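Local coordinates for peptidoglycan D,D-transpeptidase PbpA (Mycobacterium tuberculosis, PDB 3UN7), which probably cross-links the peptidoglycan of the mycobacterial cell wall as a penicillin-binding D,D-transpeptidase and takes part in setting cell length, at residues 315-328 / 413-427. Residues are numbered along the deposited sequence; the frame is centred on the assembly and turned at random.
Sequences LTPLANAEIAATIA and WYIAFAPAQAPKVAV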
# COMPACT_ATOMS: atom_id res chain seq x y z
N LEU A 315 4.50 6.81 -6.06
CA LEU A 315 4.39 5.42 -5.63
C LEU A 315 2.97 5.13 -5.18
O LEU A 315 2.30 5.99 -4.61
CB LEU A 315 5.31 5.18 -4.42
CG LEU A 315 6.77 4.72 -4.53
CD1 LEU A 315 7.64 5.69 -5.26
CD2 LEU A 315 7.32 4.49 -3.13
N THR A 316 2.51 3.90 -5.41
CA THR A 316 1.27 3.44 -4.80
C THR A 316 1.59 3.14 -3.35
O THR A 316 2.75 2.89 -3.02
CB THR A 316 0.72 2.16 -5.45
OG1 THR A 316 1.67 1.10 -5.30
CG2 THR A 316 0.42 2.38 -6.95
N PRO A 317 0.60 3.23 -2.45
CA PRO A 317 0.79 2.71 -1.09
C PRO A 317 1.27 1.25 -1.05
O PRO A 317 2.13 0.92 -0.23
CB PRO A 317 -0.58 2.88 -0.45
CG PRO A 317 -1.13 4.15 -1.16
CD PRO A 317 -0.70 3.93 -2.60
N LEU A 318 0.75 0.39 -1.92
CA LEU A 318 1.27 -0.98 -2.01
C LEU A 318 2.78 -1.04 -2.32
O LEU A 318 3.51 -1.84 -1.72
CB LEU A 318 0.50 -1.78 -3.05
CG LEU A 318 1.00 -3.20 -3.35
CD1 LEU A 318 0.86 -4.09 -2.13
CD2 LEU A 318 0.29 -3.83 -4.57
N ALA A 319 3.25 -0.22 -3.27
CA ALA A 319 4.69 -0.16 -3.59
C ALA A 319 5.52 0.30 -2.37
O ALA A 319 6.61 -0.23 -2.13
CB ALA A 319 4.95 0.73 -4.81
N ASN A 320 5.02 1.26 -1.60
CA ASN A 320 5.73 1.67 -0.39
C ASN A 320 5.73 0.56 0.68
O ASN A 320 6.74 0.35 1.33
CB ASN A 320 5.24 3.02 0.16
CG ASN A 320 6.39 4.02 0.43
OD1 ASN A 320 7.57 3.66 0.37
ND2 ASN A 320 6.04 5.26 0.74
N ALA A 321 4.61 -0.16 0.86
CA ALA A 321 4.59 -1.35 1.74
C ALA A 321 5.60 -2.39 1.28
O ALA A 321 6.25 -3.03 2.11
CB ALA A 321 3.18 -1.99 1.82
N GLU A 322 5.71 -2.54 -0.04
CA GLU A 322 6.62 -3.50 -0.67
C GLU A 322 8.11 -3.19 -0.39
O GLU A 322 8.92 -4.10 -0.17
CB GLU A 322 6.37 -3.55 -2.18
CG GLU A 322 6.09 -4.95 -2.75
CD GLU A 322 5.62 -4.93 -4.21
OE1 GLU A 322 4.67 -4.17 -4.52
OE2 GLU A 322 6.19 -5.67 -5.06
N ILE A 323 8.47 -1.91 -0.41
CA ILE A 323 9.84 -1.49 -0.02
C ILE A 323 10.13 -1.95 1.40
O ILE A 323 11.17 -2.58 1.67
CB ILE A 323 10.04 0.03 -0.16
CG1 ILE A 323 10.04 0.43 -1.63
CG2 ILE A 323 11.36 0.49 0.48
CD1 ILE A 323 9.75 1.90 -1.86
N ALA A 324 9.20 -1.67 2.31
CA ALA A 324 9.34 -2.09 3.70
C ALA A 324 9.39 -3.63 3.82
O ALA A 324 10.21 -4.18 4.57
CB ALA A 324 8.20 -1.49 4.56
N ALA A 325 8.52 -4.33 3.08
CA ALA A 325 8.48 -5.81 3.08
C ALA A 325 9.78 -6.42 2.54
O ALA A 325 10.28 -7.41 3.05
CB ALA A 325 7.29 -6.30 2.25
N THR A 326 10.30 -5.83 1.48
CA THR A 326 11.58 -6.23 0.89
C THR A 326 12.75 -6.15 1.89
O THR A 326 13.50 -7.12 2.06
CB THR A 326 11.86 -5.41 -0.40
OG1 THR A 326 10.83 -5.72 -1.36
CG2 THR A 326 13.22 -5.76 -1.03
N ILE A 327 12.90 -5.01 2.55
CA ILE A 327 13.91 -4.84 3.60
C ILE A 327 13.66 -5.88 4.69
O ILE A 327 14.58 -6.60 5.06
CB ILE A 327 13.91 -3.39 4.14
CG1 ILE A 327 14.35 -2.43 3.02
CG2 ILE A 327 14.87 -3.21 5.32
CD1 ILE A 327 13.89 -0.98 3.22
N ALA A 328 12.41 -6.00 5.13
CA ALA A 328 12.01 -6.96 6.17
C ALA A 328 12.42 -8.40 5.84
O ALA A 328 12.83 -9.17 6.71
CB ALA A 328 10.50 -6.88 6.39
N TRP A 413 2.98 9.91 5.59
CA TRP A 413 3.27 8.52 5.31
C TRP A 413 3.90 7.87 6.53
O TRP A 413 4.65 8.52 7.27
CB TRP A 413 4.33 8.42 4.22
CG TRP A 413 3.91 8.59 2.79
CD1 TRP A 413 4.04 9.72 2.03
CD2 TRP A 413 3.42 7.56 1.90
NE1 TRP A 413 3.61 9.48 0.74
CE2 TRP A 413 3.24 8.15 0.63
CE3 TRP A 413 3.09 6.21 2.07
CZ2 TRP A 413 2.74 7.44 -0.47
CZ3 TRP A 413 2.60 5.48 0.96
CH2 TRP A 413 2.43 6.10 -0.29
N TYR A 414 3.63 6.58 6.71
CA TYR A 414 4.36 5.74 7.65
C TYR A 414 4.57 4.41 6.94
O TYR A 414 3.61 3.81 6.47
CB TYR A 414 3.54 5.51 8.90
CG TYR A 414 4.16 4.68 10.02
CD1 TYR A 414 5.15 5.22 10.86
CD2 TYR A 414 3.72 3.39 10.28
CE1 TYR A 414 5.68 4.48 11.91
CE2 TYR A 414 4.24 2.64 11.31
CZ TYR A 414 5.22 3.18 12.11
OH TYR A 414 5.71 2.41 13.13
N ILE A 415 5.81 3.97 6.83
CA ILE A 415 6.09 2.62 6.35
C ILE A 415 6.88 1.88 7.42
O ILE A 415 7.71 2.48 8.11
CB ILE A 415 6.79 2.59 4.96
CG1 ILE A 415 8.15 3.30 4.98
CG2 ILE A 415 5.88 3.23 3.89
CD1 ILE A 415 9.01 3.00 3.74
N ALA A 416 6.61 0.58 7.59
CA ALA A 416 7.14 -0.12 8.76
C ALA A 416 7.08 -1.62 8.64
O ALA A 416 6.37 -2.15 7.80
CB ALA A 416 6.42 0.34 10.04
N PHE A 417 7.89 -2.29 9.45
CA PHE A 417 7.78 -3.73 9.61
C PHE A 417 8.13 -4.15 11.03
O PHE A 417 8.78 -3.41 11.76
CB PHE A 417 8.58 -4.48 8.53
CG PHE A 417 10.05 -4.19 8.53
CD1 PHE A 417 10.93 -4.98 9.27
CD2 PHE A 417 10.57 -3.15 7.74
CE1 PHE A 417 12.31 -4.73 9.24
CE2 PHE A 417 11.94 -2.90 7.70
CZ PHE A 417 12.81 -3.69 8.45
N ALA A 418 7.68 -5.33 11.43
CA ALA A 418 7.82 -5.79 12.80
C ALA A 418 7.51 -7.29 12.87
O ALA A 418 6.82 -7.80 12.00
CB ALA A 418 6.85 -5.02 13.71
N PRO A 419 8.06 -8.01 13.87
CA PRO A 419 9.12 -7.56 14.77
C PRO A 419 10.36 -7.33 13.93
O PRO A 419 10.60 -8.09 12.99
CB PRO A 419 9.35 -8.77 15.70
CG PRO A 419 8.10 -9.56 15.61
CD PRO A 419 7.64 -9.39 14.19
N ALA A 420 11.13 -6.29 14.23
CA ALA A 420 12.19 -5.87 13.33
C ALA A 420 13.21 -6.96 13.05
O ALA A 420 13.80 -7.00 11.96
CB ALA A 420 12.88 -4.61 13.85
N GLN A 421 13.43 -7.85 14.02
CA GLN A 421 14.50 -8.85 13.90
C GLN A 421 14.07 -10.14 13.22
O GLN A 421 14.93 -10.93 12.80
CB GLN A 421 15.12 -9.15 15.26
CG GLN A 421 16.15 -8.13 15.68
CD GLN A 421 16.68 -8.38 17.06
OE1 GLN A 421 16.32 -7.68 18.01
NE2 GLN A 421 17.56 -9.36 17.19
N ALA A 422 12.76 -10.34 13.10
CA ALA A 422 12.19 -11.51 12.40
C ALA A 422 10.77 -11.15 11.96
O ALA A 422 9.82 -11.61 12.56
CB ALA A 422 12.19 -12.72 13.33
N PRO A 423 10.64 -10.27 10.94
CA PRO A 423 9.37 -9.64 10.59
C PRO A 423 8.24 -10.56 10.14
O PRO A 423 8.47 -11.56 9.44
CB PRO A 423 9.75 -8.67 9.47
CG PRO A 423 11.24 -8.46 9.64
CD PRO A 423 11.75 -9.78 10.10
N LYS A 424 7.01 -10.22 10.53
CA LYS A 424 5.82 -10.99 10.17
C LYS A 424 4.81 -10.15 9.41
O LYS A 424 3.88 -10.66 8.79
CB LYS A 424 5.19 -11.61 11.42
CG LYS A 424 6.02 -12.76 11.95
CD LYS A 424 6.29 -12.60 13.44
CE LYS A 424 7.35 -13.61 13.94
NZ LYS A 424 8.45 -12.94 14.72
N VAL A 425 5.02 -8.84 9.44
CA VAL A 425 4.12 -7.91 8.80
C VAL A 425 4.91 -6.67 8.37
O VAL A 425 5.86 -6.25 9.04
CB VAL A 425 2.92 -7.57 9.74
CG1 VAL A 425 3.39 -6.95 11.08
CG2 VAL A 425 1.86 -6.72 9.04
N ALA A 426 4.52 -6.11 7.24
CA ALA A 426 5.04 -4.83 6.78
C ALA A 426 3.83 -3.99 6.42
O ALA A 426 2.85 -4.53 5.92
CB ALA A 426 5.91 -5.04 5.58
N VAL A 427 3.88 -2.69 6.68
CA VAL A 427 2.73 -1.82 6.45
C VAL A 427 3.13 -0.54 5.73
O VAL A 427 4.28 -0.10 5.80
CB VAL A 427 1.96 -1.45 7.77
CG1 VAL A 427 1.49 -2.71 8.49
CG2 VAL A 427 2.83 -0.56 8.73
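Ala324 and Ala325 bring helix 317-328 down onto the hairpin of the central antiparallel sheet in the transpeptidase domain. Their small side chains let it come close: the axes of the helix and strand 425-427 approach to 6.9 Å, Ala325 CB lies 3.8 Å from Ala426 CB, and Ala324 CB rests on the strand backbone, 3.8 Å from Ala416 O. Further along, Ala328 CB sits over one face of the Phe417 ring, a CH-pi contact 3.7 Å from the centroid and 25° off the normal. Phe417 has CG between its backbone N and carbonyl carbon (chi1 60°), which places the ring face beneath Ala328 CB, while Ile327 CG2 approaches CZ. This end stays closely packed yet borders solvent: partly exposed Ala328 and Pro423 meet through their CB atoms at 3.6 Å.

The opposite end is buried and more polar. Asn320 ND2 stands 3.3 Å above one face of the Trp413 indole, offset toward the rim, its amide plane 78° from the ring, and Ile415 CG2 abuts Asn320 CG. ND2 also hydrogen-bonds Thr194 OG1, and Trp413 NE1 bonds Pro190 O. The Trp413 side chain is about 7 Å from that of Ser193, the probable acylated serine. The interface itself is thus mainly van der Waals, while its polar groups bond to the 190-194 region and may help position the segment holding that serine.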